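Local coordinates for protein farnesyl pyrophosphate synthetase (Staphylococcus aureus, PDB 5H9D) that probably makes heptaprenyl diphosphate as a magnesium-dependent prenyl transferase of the FPP/GGPP synthase family, at residues S51-D57 with G180-S186. Numbering follows the deposited sequence.
Sequences SSQFGKD and GAITSQS
Ser-184, with chi1 at p, points its CB toward 51-57 and covers the turn that follows helix 43-51. Its OG donates to Ser-52 O at 2.7 Å. Ser-52 to Gly-55 is a type I beta turn, with a weak bond from Gly-55 N to Ser-52 O (3.4 Å). The closest CA pairs are Ser-52 with Ala-181 (4.4 Å) and Gly-55 with Ser-186 (4.0 Å). Lys-56 N donates to Ser-184 O at 2.7 Å, so Ser-184 binds 51-57 through both side chain and backbone. Ser-186 OG (chi1 m) lies 3.0 Å from Gly-55 CA. A CB at Gly-55 would clash with Ser-184 OG and Ser-186 OG. A CB on Gly-180 would crowd Ser-51 CB. Gln-185 has a left-handed backbone (phi/psi 50/65), and Ser-186 N turns back to donate to Ala-181 O at 3.2 Å. The end of helix 158-183 is thus bonded to the loop between helices 43-51 and 62-85 in the all-helical prenyl synthase fold. Ser-52 and Thr-183 also touch Thr-64 of helix 62-85. Ala-181 and Ser-186 rest on Val-191 of helix 188-215, while Phe-54 leads away to Pro-303 of helix 302-315.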
ATOM      1  N   SER A  51       8.739  14.237  13.646  1.00 65.09           N
ATOM      2  CA  SER A  51       7.692  13.985  14.634  1.00 66.81           C
ATOM      3  C   SER A  51       8.233  13.369  15.916  1.00 66.68           C
ATOM      4  O   SER A  51       7.573  13.409  16.939  1.00 69.03           O
ATOM      5  CB  SER A  51       6.630  13.018  14.083  1.00 67.03           C
ATOM      6  OG  SER A  51       5.804  13.641  13.125  1.00 71.13           O
ATOM      7  N   SER A  52       9.417  12.784  15.874  1.00 66.88           N
ATOM      8  CA  SER A  52       9.932  12.157  17.072  1.00 67.79           C
ATOM      9  C   SER A  52      10.751  13.057  17.974  1.00 69.05           C
ATOM     10  O   SER A  52      11.014  12.675  19.098  1.00 71.83           O
ATOM     11  CB  SER A  52      10.748  10.918  16.721  1.00 66.22           C
ATOM     12  OG  SER A  52      12.017  11.278  16.223  1.00 66.61           O
ATOM     13  N   GLN A  53      11.147  14.239  17.509  1.00 70.64           N
ATOM     14  CA  GLN A  53      11.948  15.163  18.333  1.00 72.32           C
ATOM     15  C   GLN A  53      11.206  15.812  19.534  1.00 73.23           C
ATOM     16  O   GLN A  53      11.833  16.452  20.385  1.00 73.29           O
ATOM     17  CB  GLN A  53      12.536  16.286  17.465  1.00 71.85           C
ATOM     18  CG  GLN A  53      13.197  15.819  16.181  1.00 71.60           C
ATOM     19  CD  GLN A  53      14.379  14.916  16.414  1.00 70.88           C
ATOM     20  OE1 GLN A  53      15.346  15.291  17.082  1.00 73.75           O
ATOM     21  NE2 GLN A  53      14.321  13.725  15.856  1.00 69.82           N
ATOM     22  N   PHE A  54       9.884  15.657  19.603  1.00 73.15           N
ATOM     23  CA  PHE A  54       9.117  16.242  20.708  1.00 73.64           C
ATOM     24  C   PHE A  54       8.749  15.153  21.730  1.00 74.82           C
ATOM     25  O   PHE A  54       7.756  15.248  22.470  1.00 75.28           O
ATOM     26  CB  PHE A  54       7.870  16.939  20.139  1.00 70.76           C
ATOM     27  CG  PHE A  54       8.194  17.902  19.033  1.00 68.68           C
ATOM     28  CD1 PHE A  54       8.572  19.195  19.310  1.00 67.28           C
ATOM     29  CD2 PHE A  54       8.233  17.477  17.714  1.00 67.37           C
ATOM     30  CE1 PHE A  54       8.990  20.047  18.289  1.00 67.29           C
ATOM     31  CE2 PHE A  54       8.649  18.323  16.697  1.00 65.00           C
ATOM     32  CZ  PHE A  54       9.028  19.608  16.987  1.00 65.34           C
ATOM     33  N   GLY A  55       9.581  14.121  21.770  1.00 74.90           N
ATOM     34  CA  GLY A  55       9.342  13.027  22.678  1.00 75.58           C
ATOM     35  C   GLY A  55      10.370  13.054  23.775  1.00 76.41           C
ATOM     36  O   GLY A  55      10.687  14.111  24.321  1.00 77.09           O
ATOM     37  N   LYS A  56      10.911  11.898  24.112  1.00 76.66           N
ATOM     38  CA  LYS A  56      11.886  11.910  25.156  1.00 76.92           C
ATOM     39  C   LYS A  56      13.213  11.314  24.753  1.00 77.93           C
ATOM     40  O   LYS A  56      13.915  10.764  25.587  1.00 77.85           O
ATOM     41  CB  LYS A  56      11.325  11.226  26.409  1.00 76.91           C
ATOM     42  CG  LYS A  56      11.249   9.717  26.380  1.00 75.04           C
ATOM     43  CD  LYS A  56      11.038   9.183  27.796  1.00 72.35           C
ATOM     44  CE  LYS A  56       9.594   9.328  28.283  1.00 72.69           C
ATOM     45  NZ  LYS A  56       9.064  10.715  28.326  1.00 70.21           N
ATOM     46  N   ASP A  57      13.566  11.412  23.475  1.00 79.48           N
ATOM     47  CA  ASP A  57      14.862  10.897  23.038  1.00 81.61           C
ATOM     48  C   ASP A  57      15.680  12.126  22.619  1.00 82.34           C
ATOM     49  O   ASP A  57      15.231  12.925  21.789  1.00 82.12           O
ATOM     50  CB  ASP A  57      14.720   9.892  21.864  1.00 82.67           C
ATOM     51  CG  ASP A  57      13.911   8.616  22.235  1.00 83.35           C
ATOM     52  OD1 ASP A  57      13.925   8.179  23.403  1.00 84.42           O
ATOM     53  OD2 ASP A  57      13.269   8.023  21.336  1.00 85.44           O
ATOM     54  N   GLY A 180       5.618   8.419  14.625  1.00 59.45           N
ATOM     55  CA  GLY A 180       6.926   8.978  14.877  1.00 63.25           C
ATOM     56  C   GLY A 180       7.049   9.541  16.281  1.00 65.06           C
ATOM     57  O   GLY A 180       8.123   9.505  16.891  1.00 65.79           O
ATOM     58  N   ALA A 181       5.954  10.081  16.796  1.00 66.04           N
ATOM     59  CA  ALA A 181       5.963  10.646  18.136  1.00 65.75           C
ATOM     60  C   ALA A 181       5.808   9.509  19.149  1.00 65.39           C
ATOM     61  O   ALA A 181       6.459   9.506  20.193  1.00 64.73           O
ATOM     62  CB  ALA A 181       4.831  11.643  18.277  1.00 66.78           C
ATOM     63  N   ILE A 182       4.961   8.539  18.813  1.00 64.08           N
ATOM     64  CA  ILE A 182       4.715   7.408  19.682  1.00 63.47           C
ATOM     65  C   ILE A 182       5.935   6.543  19.802  1.00 65.55           C
ATOM     66  O   ILE A 182       6.018   5.731  20.723  1.00 67.96           O
ATOM     67  CB  ILE A 182       3.563   6.539  19.176  1.00 63.33           C
ATOM     68  CG1 ILE A 182       2.256   7.336  19.249  1.00 62.77           C
ATOM     69  CG2 ILE A 182       3.480   5.231  19.978  1.00 60.06           C
ATOM     70  CD1 ILE A 182       1.071   6.618  18.670  1.00 61.82           C
ATOM     71  N   THR A 183       6.888   6.687  18.885  1.00 65.48           N
ATOM     72  CA  THR A 183       8.104   5.870  18.997  1.00 65.29           C
ATOM     73  C   THR A 183       9.081   6.411  20.052  1.00 65.64           C
ATOM     74  O   THR A 183       9.786   5.637  20.693  1.00 65.26           O
ATOM     75  CB  THR A 183       8.875   5.740  17.652  1.00 63.07           C
ATOM     76  OG1 THR A 183       9.381   7.018  17.254  1.00 60.48           O
ATOM     77  CG2 THR A 183       7.983   5.191  16.580  1.00 63.24           C
ATOM     78  N   SER A 184       9.118   7.733  20.222  1.00 66.94           N
ATOM     79  CA  SER A 184      10.025   8.372  21.183  1.00 68.63           C
ATOM     80  C   SER A 184       9.292   8.730  22.478  1.00 71.37           C
ATOM     81  O   SER A 184       9.681   9.640  23.216  1.00 71.23           O
ATOM     82  CB  SER A 184      10.653   9.630  20.566  1.00 65.31           C
ATOM     83  OG  SER A 184       9.672  10.583  20.219  1.00 62.52           O
ATOM     84  N   GLN A 185       8.215   8.002  22.731  1.00 74.60           N
ATOM     85  CA  GLN A 185       7.410   8.195  23.919  1.00 78.14           C
ATOM     86  C   GLN A 185       7.000   9.650  24.190  1.00 79.77           C
ATOM     87  O   GLN A 185       7.415  10.253  25.177  1.00 80.40           O
ATOM     88  CB  GLN A 185       8.147   7.623  25.133  1.00 79.10           C
ATOM     89  CG  GLN A 185       8.692   6.229  24.910  1.00 81.13           C
ATOM     90  CD  GLN A 185       8.901   5.459  26.204  1.00 82.36           C
ATOM     91  OE1 GLN A 185       8.019   4.705  26.645  1.00 80.39           O
ATOM     92  NE2 GLN A 185      10.067   5.654  26.827  1.00 81.78           N
ATOM     93  N   SER A 186       6.196  10.216  23.300  1.00 80.84           N
ATOM     94  CA  SER A 186       5.698  11.570  23.495  1.00 81.60           C
ATOM     95  C   SER A 186       4.397  11.376  24.280  1.00 82.31           C
ATOM     96  O   SER A 186       3.994  10.228  24.506  1.00 82.28           O
ATOM     97  CB  SER A 186       5.439  12.244  22.146  1.00 81.16           C
ATOM     98  OG  SER A 186       6.658  12.607  21.520  1.00 81.04           O
TER